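Local coordinates for 3-oxoacyl-(acyl-carrier protein) synthase II (Thermus thermophilus, PDB 1J3N), which probably catalyses the condensing step of fatty acid elongation, joining an acyl chain to a malonyl unit carried on acyl-carrier protein, and works as a homodimer, at residues E110-Q115 / P133-N138; V237-A240 / K246-A249; D374-F377 / P381-A384. One frame throughout, in Å; residues are numbered along the deposited sequence.

Interaction 1 (E110-Q115 / P133-N138); sequences ETWEAQ and PMMIAN
M135 brings its sulfur to the NE1 side of the W112 indole, with SD 3.4 Å from NE1 and 3.7 Å from CE2. Seen from the centroid of the five-membered ring, 4.1 Å away, the sulfur lies 50° off the ring normal, a Met-aromatic contact in which it stands obliquely beside the NE1-CE2 bond, while CG lies above one face, offset toward the rim. CE carries on to CZ2 of the six-membered ring. CG sits between the backbone N and the carbonyl carbon (chi1 81°), and a bend at chi2 brings the sulfur round. A water held in the plane of the indole ties the pair together, accepting from W112 NE1 at 3.0 Å and donating to M135 O. One turn of helix 109-122 thus meets the last residues of helix 131-135 in the N-terminal half of this thiolase-type fold, at the dimer interface, where the W112 ring stacks on W112 of the second subunit. T111 packs next to this pair. Its CG2 lies 4.0 Å from M135 CB, while OG1 lies 3.7 Å from CE of M134, whose chain bends at chi3. The T111 hydroxyl takes its polar partner elsewhere, in D69 OD2. Further out, F131 meets the W112 ring edge-to-face, and backbone hydrogen bonds between M135 and G108 tie the end of helix 131-135 to the residue just before helix 109-122.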
loop_
_atom_site.group_PDB
_atom_site.type_symbol
_atom_site.label_atom_id
_atom_site.label_comp_id
_atom_site.label_asym_id
_atom_site.label_seq_id
_atom_site.Cartn_x
_atom_site.Cartn_y
_atom_site.Cartn_z
ATOM N N GLU A 110 -14.419 5.894 9.638
ATOM C CA GLU A 110 -15.777 5.928 10.182
ATOM C C GLU A 110 -16.302 4.516 10.414
ATOM O O GLU A 110 -16.953 4.241 11.426
ATOM C CB GLU A 110 -16.737 6.670 9.245
ATOM C CG GLU A 110 -16.436 8.148 9.035
ATOM C CD GLU A 110 -17.586 8.887 8.353
ATOM O OE1 GLU A 110 -18.307 8.283 7.524
ATOM O OE2 GLU A 110 -17.764 10.082 8.643
ATOM N N THR A 111 -16.008 3.620 9.475
ATOM C CA THR A 111 -16.444 2.234 9.573
ATOM C C THR A 111 -15.808 1.563 10.782
ATOM O O THR A 111 -16.448 0.773 11.482
ATOM C CB THR A 111 -16.083 1.446 8.285
ATOM O OG1 THR A 111 -16.830 1.971 7.183
ATOM C CG2 THR A 111 -16.408 -0.038 8.450
ATOM N N TRP A 112 -14.545 1.886 11.035
ATOM C CA TRP A 112 -13.845 1.316 12.174
ATOM C C TRP A 112 -14.545 1.689 13.481
ATOM O O TRP A 112 -14.689 0.855 14.374
ATOM C CB TRP A 112 -12.390 1.799 12.214
ATOM C CG TRP A 112 -11.407 0.876 11.533
ATOM C CD1 TRP A 112 -10.718 1.111 10.374
ATOM C CD2 TRP A 112 -10.954 -0.396 12.019
ATOM N NE1 TRP A 112 -9.857 0.064 10.113
ATOM C CE2 TRP A 112 -9.984 -0.873 11.106
ATOM C CE3 TRP A 112 -11.276 -1.177 13.135
ATOM C CZ2 TRP A 112 -9.325 -2.100 11.281
ATOM C CZ3 TRP A 112 -10.621 -2.401 13.310
ATOM C CH2 TRP A 112 -9.657 -2.847 12.385
ATOM N N GLU A 113 -14.982 2.942 13.594
ATOM C CA GLU A 113 -15.662 3.390 14.812
ATOM C C GLU A 113 -17.044 2.769 14.943
ATOM O O GLU A 113 -17.438 2.343 16.026
ATOM C CB GLU A 113 -15.794 4.915 14.829
ATOM C CG GLU A 113 -14.460 5.652 14.878
ATOM C CD GLU A 113 -14.623 7.136 15.145
ATOM O OE1 GLU A 113 -13.605 7.860 15.140
ATOM O OE2 GLU A 113 -15.771 7.579 15.363
ATOM N N ALA A 114 -17.775 2.715 13.834
ATOM C CA ALA A 114 -19.122 2.154 13.833
ATOM C C ALA A 114 -19.134 0.665 14.182
ATOM O O ALA A 114 -19.876 0.236 15.060
ATOM C CB ALA A 114 -19.781 2.379 12.473
ATOM N N GLN A 115 -18.299 -0.117 13.505
ATOM C CA GLN A 115 -18.248 -1.550 13.751
ATOM C C GLN A 115 -17.570 -1.936 15.064
ATOM O O GLN A 115 -17.983 -2.896 15.716
ATOM C CB GLN A 115 -17.582 -2.261 12.566
ATOM C CG GLN A 115 -18.406 -2.178 11.286
ATOM C CD GLN A 115 -19.818 -2.718 11.467
ATOM O OE1 GLN A 115 -20.009 -3.830 11.964
ATOM N NE2 GLN A 115 -20.815 -1.935 11.053
ATOM N N PRO A 133 -14.873 -5.359 3.702
ATOM C CA PRO A 133 -14.940 -4.715 2.383
ATOM C C PRO A 133 -15.051 -3.189 2.433
ATOM O O PRO A 133 -14.625 -2.501 1.509
ATOM C CB PRO A 133 -16.185 -5.339 1.752
ATOM C CG PRO A 133 -16.274 -6.674 2.398
ATOM C CD PRO A 133 -15.932 -6.377 3.837
ATOM N N MET A 134 -15.640 -2.656 3.497
ATOM C CA MET A 134 -15.794 -1.210 3.603
ATOM C C MET A 134 -14.589 -0.508 4.223
ATOM O O MET A 134 -14.307 0.642 3.902
ATOM C CB MET A 134 -17.047 -0.860 4.428
ATOM C CG MET A 134 -18.383 -1.172 3.755
ATOM S SD MET A 134 -19.785 -0.705 4.817
ATOM C CE MET A 134 -19.605 1.089 4.869
ATOM N N MET A 135 -13.860 -1.199 5.096
ATOM C CA MET A 135 -12.731 -0.560 5.763
ATOM C C MET A 135 -11.317 -0.720 5.191
ATOM O O MET A 135 -10.494 0.188 5.347
ATOM C CB MET A 135 -12.728 -0.956 7.249
ATOM C CG MET A 135 -12.132 -2.323 7.562
ATOM S SD MET A 135 -10.329 -2.273 7.717
ATOM C CE MET A 135 -10.002 -4.013 8.165
ATOM N N ILE A 136 -11.019 -1.837 4.529
ATOM C CA ILE A 136 -9.663 -2.035 4.015
ATOM C C ILE A 136 -9.224 -1.077 2.904
ATOM O O ILE A 136 -9.996 -0.722 2.018
ATOM C CB ILE A 136 -9.426 -3.512 3.589
ATOM C CG1 ILE A 136 -10.401 -3.938 2.498
ATOM C CG2 ILE A 136 -9.606 -4.427 4.802
ATOM C CD1 ILE A 136 -10.170 -5.366 2.025
ATOM N N ALA A 137 -7.959 -0.671 2.977
ATOM C CA ALA A 137 -7.356 0.297 2.055
ATOM C C ALA A 137 -7.482 0.070 0.561
ATOM O O ALA A 137 -7.645 1.025 -0.192
ATOM C CB ALA A 137 -5.865 0.487 2.411
ATOM N N ASN A 138 -7.396 -1.182 0.129
ATOM C CA ASN A 138 -7.462 -1.501 -1.291
ATOM C C ASN A 138 -8.844 -1.355 -1.919
ATOM O O ASN A 138 -9.002 -1.589 -3.120
ATOM C CB ASN A 138 -6.960 -2.927 -1.510
ATOM C CG ASN A 138 -7.800 -3.959 -0.765
ATOM O OD1 ASN A 138 -8.581 -4.701 -1.368
ATOM N ND2 ASN A 138 -7.652 -3.998 0.552
HETATM O O HOH W 1 -8.557 0.535 7.502
#

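Interaction 2 (V237-A240 / K246-A249); sequences VLEA and KRGA
R247 reaches from the end of a short helix back to E239 on the strand that precedes it, and the two side chains make a salt bridge. R247 sets off with CG between its backbone N and carbonyl carbon (chi1 75°), then runs straight from CG to NE, which carries the guanidinium across to the carboxylate. The grip is side-on. NE of R247 donates to E239 OE2 at 2.9 Å. NH2 of R247 donates to E239 OE1 at 3.0 Å, and both bonds are nearly straight; a third, weak bond runs from NE to OE1. Both acceptors lie in the guanidinium plane, and the two flat groups are only 16° apart, so the pair is nearly coplanar. The link closes a strand-helix-loop connection in the thiolase-type fold: strand 232-240 passes into helix 241-246, A240 is at the N-cap position, and the chain turns back toward strand 253-262. Each carboxylate oxygen of E239 has a second partner, OE2 in H243 ND1 from the intervening helix and OE1 in T7 OG1 on neighbouring strand 4-13, while R247 NH1 donates to A86 O. The glutamate is buried, and these bonds probably help it keep a negative charge there. G248 then ends the helix with positive phi in a Schellman motif. A249 follows, folding back so that its CB sits 3.5 Å above the centre of the R247 guanidinium, over one face of it.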
loop_
_atom_site.group_PDB
_atom_site.type_symbol
_atom_site.label_atom_id
_atom_site.label_comp_id
_atom_site.label_asym_id
_atom_site.label_seq_id
_atom_site.Cartn_x
_atom_site.Cartn_y
_atom_site.Cartn_z
ATOM N N VAL A 237 -5.369 11.403 -14.009
ATOM C CA VAL A 237 -5.332 10.465 -15.122
ATOM C C VAL A 237 -3.900 10.503 -15.667
ATOM O O VAL A 237 -3.474 11.522 -16.193
ATOM C CB VAL A 237 -6.307 10.882 -16.257
ATOM C CG1 VAL A 237 -6.143 9.952 -17.454
ATOM C CG2 VAL A 237 -7.748 10.839 -15.759
ATOM N N LEU A 238 -3.150 9.415 -15.509
ATOM C CA LEU A 238 -1.789 9.368 -16.042
ATOM C C LEU A 238 -1.936 8.603 -17.347
ATOM O O LEU A 238 -2.709 7.652 -17.428
ATOM C CB LEU A 238 -0.836 8.644 -15.093
ATOM C CG LEU A 238 -0.616 9.275 -13.717
ATOM C CD1 LEU A 238 0.643 8.660 -13.106
ATOM C CD2 LEU A 238 -0.461 10.789 -13.828
ATOM N N GLU A 239 -1.196 9.016 -18.366
ATOM C CA GLU A 239 -1.343 8.414 -19.681
ATOM C C GLU A 239 -0.042 8.429 -20.467
ATOM O O GLU A 239 0.739 9.385 -20.390
ATOM C CB GLU A 239 -2.402 9.222 -20.438
ATOM C CG GLU A 239 -3.240 8.494 -21.466
ATOM C CD GLU A 239 -4.259 9.432 -22.120
ATOM O OE1 GLU A 239 -4.772 10.340 -21.429
ATOM O OE2 GLU A 239 -4.554 9.264 -23.318
ATOM N N ALA A 240 0.193 7.367 -21.225
ATOM C CA ALA A 240 1.385 7.290 -22.053
ATOM C C ALA A 240 1.222 8.433 -23.055
ATOM O O ALA A 240 0.127 8.645 -23.579
ATOM C CB ALA A 240 1.434 5.948 -22.775
ATOM N N LYS A 246 -2.527 10.592 -29.675
ATOM C CA LYS A 246 -3.344 9.862 -30.636
ATOM C C LYS A 246 -4.841 10.130 -30.496
ATOM O O LYS A 246 -5.603 9.906 -31.440
ATOM C CB LYS A 246 -3.080 8.359 -30.519
ATOM C CG LYS A 246 -3.919 7.512 -31.467
ATOM C CD LYS A 246 -3.360 6.101 -31.626
ATOM C CE LYS A 246 -1.953 6.126 -32.221
ATOM N NZ LYS A 246 -1.401 4.750 -32.429
ATOM N N ARG A 247 -5.265 10.602 -29.325
ATOM C CA ARG A 247 -6.677 10.900 -29.101
ATOM C C ARG A 247 -6.900 12.408 -28.998
ATOM O O ARG A 247 -8.012 12.861 -28.729
ATOM C CB ARG A 247 -7.191 10.194 -27.833
ATOM C CG ARG A 247 -6.762 10.796 -26.494
ATOM C CD ARG A 247 -7.403 10.026 -25.321
ATOM N NE ARG A 247 -7.026 10.542 -23.999
ATOM C CZ ARG A 247 -7.708 11.462 -23.316
ATOM N NH1 ARG A 247 -8.822 11.990 -23.812
ATOM N NH2 ARG A 247 -7.276 11.859 -22.126
ATOM N N GLY A 248 -5.827 13.174 -29.207
ATOM C CA GLY A 248 -5.901 14.623 -29.154
ATOM C C GLY A 248 -6.156 15.227 -27.782
ATOM O O GLY A 248 -6.748 16.307 -27.674
ATOM N N ALA A 249 -5.676 14.550 -26.739
ATOM C CA ALA A 249 -5.866 14.980 -25.358
ATOM C C ALA A 249 -5.214 16.295 -24.944
ATOM O O ALA A 249 -4.173 16.692 -25.461
ATOM C CB ALA A 249 -5.394 13.882 -24.421
#

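Interaction 3 (D374-F377 / P381-A384); sequences DLDF and PREA
D376 and R382 account for nearly all the surface buried here, through one salt bridge that joins two parts of the chain separated by three loop residues. R382 belongs to strand 382-383, which pairs antiparallel with strand 359-360 in a small two-stranded sheet; D376 lies in the loop leading into it, so the bridge ties that loop to the strand it feeds. The side chains come at each other from opposite directions. On the aspartate, CG stands anti to the backbone N (chi1 -175°), which aims the carboxylate at the arginine. R382 also starts with CG anti to its backbone N, runs extended through chi2, then bends at chi3 to bring the end of the guanidinium round. The grip is end-on, with both terminal nitrogens engaged. The shorter bond, from NH1 to OD2, is 2.8 Å long and nearly straight; here OD2 lies in the guanidinium plane, although NH1 stands 28° out of the carboxylate plane. NH2 donates to OD1 at 3.2 Å, where the acceptor is tilted out of the guanidinium plane, and also reaches OD2 through a weak bond. With the two planes 34° apart, the pair is twisted instead of flat. The backbone of D376 is hydrogen-bonded to V329 and that of R382 to I360, so both partners stand on chain fixed by neighbouring strands. Neither residue is deeply buried, and the bridge lies near the surface. Beyond the arginine, D376 OD1 takes a further hydrogen bond from the backbone N of V378, two residues ahead in the chain.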
loop_
_atom_site.group_PDB
_atom_site.type_symbol
_atom_site.label_atom_id
_atom_site.label_comp_id
_atom_site.label_asym_id
_atom_site.label_seq_id
_atom_site.Cartn_x
_atom_site.Cartn_y
_atom_site.Cartn_z
ATOM N N ASP A 374 14.979 31.453 5.091
ATOM C CA ASP A 374 15.018 32.480 4.052
ATOM C C ASP A 374 14.741 32.021 2.623
ATOM O O ASP A 374 15.611 32.098 1.752
ATOM C CB ASP A 374 16.365 33.210 4.097
ATOM C CG ASP A 374 17.533 32.293 3.793
ATOM O OD1 ASP A 374 17.664 31.257 4.478
ATOM O OD2 ASP A 374 18.318 32.609 2.871
ATOM N N LEU A 375 13.526 31.547 2.381
ATOM C CA LEU A 375 13.141 31.114 1.048
ATOM C C LEU A 375 11.924 31.924 0.639
ATOM O O LEU A 375 11.212 32.457 1.488
ATOM C CB LEU A 375 12.801 29.622 1.031
ATOM C CG LEU A 375 13.950 28.631 1.238
ATOM C CD1 LEU A 375 13.415 27.206 1.158
ATOM C CD2 LEU A 375 15.018 28.852 0.174
ATOM N N ASP A 376 11.694 32.026 -0.664
ATOM C CA ASP A 376 10.550 32.769 -1.172
ATOM C C ASP A 376 9.322 31.862 -1.066
ATOM O O ASP A 376 9.147 30.962 -1.883
ATOM C CB ASP A 376 10.788 33.161 -2.634
ATOM C CG ASP A 376 9.692 34.047 -3.185
ATOM O OD1 ASP A 376 8.610 34.117 -2.567
ATOM O OD2 ASP A 376 9.906 34.668 -4.244
ATOM N N PHE A 377 8.473 32.115 -0.068
ATOM C CA PHE A 377 7.279 31.301 0.150
ATOM C C PHE A 377 5.993 31.775 -0.534
ATOM O O PHE A 377 4.897 31.319 -0.195
ATOM C CB PHE A 377 7.049 31.128 1.653
ATOM C CG PHE A 377 8.143 30.360 2.339
ATOM C CD1 PHE A 377 8.428 29.045 1.962
ATOM C CD2 PHE A 377 8.910 30.952 3.338
ATOM C CE1 PHE A 377 9.465 28.332 2.569
ATOM C CE2 PHE A 377 9.951 30.249 3.954
ATOM C CZ PHE A 377 10.229 28.935 3.568
ATOM N N PRO A 381 -0.252 34.989 -4.961
ATOM C CA PRO A 381 -0.169 34.298 -6.252
ATOM C C PRO A 381 0.754 35.064 -7.189
ATOM O O PRO A 381 0.712 36.293 -7.231
ATOM C CB PRO A 381 -1.614 34.307 -6.741
ATOM C CG PRO A 381 -2.387 34.211 -5.469
ATOM C CD PRO A 381 -1.658 35.193 -4.572
ATOM N N ARG A 382 1.577 34.348 -7.946
ATOM C CA ARG A 382 2.503 35.017 -8.848
ATOM C C ARG A 382 2.579 34.425 -10.247
ATOM O O ARG A 382 2.752 33.219 -10.418
ATOM C CB ARG A 382 3.900 35.020 -8.235
ATOM C CG ARG A 382 4.872 35.952 -8.931
ATOM C CD ARG A 382 6.236 35.854 -8.280
ATOM N NE ARG A 382 6.119 35.943 -6.830
ATOM C CZ ARG A 382 7.088 35.628 -5.978
ATOM N NH1 ARG A 382 8.261 35.203 -6.431
ATOM N NH2 ARG A 382 6.877 35.729 -4.671
ATOM N N GLU A 383 2.450 35.296 -11.246
ATOM C CA GLU A 383 2.540 34.891 -12.645
ATOM C C GLU A 383 3.988 34.493 -12.880
ATOM O O GLU A 383 4.895 35.309 -12.713
ATOM C CB GLU A 383 2.186 36.059 -13.575
ATOM C CG GLU A 383 0.711 36.199 -13.955
ATOM C CD GLU A 383 0.424 35.754 -15.391
ATOM O OE1 GLU A 383 1.276 35.993 -16.277
ATOM O OE2 GLU A 383 -0.660 35.181 -15.639
ATOM N N ALA A 384 4.202 33.241 -13.258
ATOM C CA ALA A 384 5.547 32.740 -13.507
ATOM C C ALA A 384 5.485 31.515 -14.403
ATOM O O ALA A 384 4.632 30.644 -14.221
ATOM C CB ALA A 384 6.230 32.397 -12.189
#

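In the fold
The three contacts follow one another along the chain, each closing before the next opens, and none touches another. Interaction 1 lies farthest from interaction 3, with centres 41 Å apart on opposite sides of the chain's centre; interactions 1 and 2 are 34 Å apart between centres, and 2 and 3 are 31 Å. Interaction 1 joins two helices at the dimer interface. Interaction 2 hangs on strand 232-240 of the large mixed sheet, and interaction 3 on the small sheet of strands 359-360 and 382-383, beside strand 328-330 of the large one. The helix contact bordering the partner subunit thus sits apart from the two salt bridges, which each close a local connection away from it.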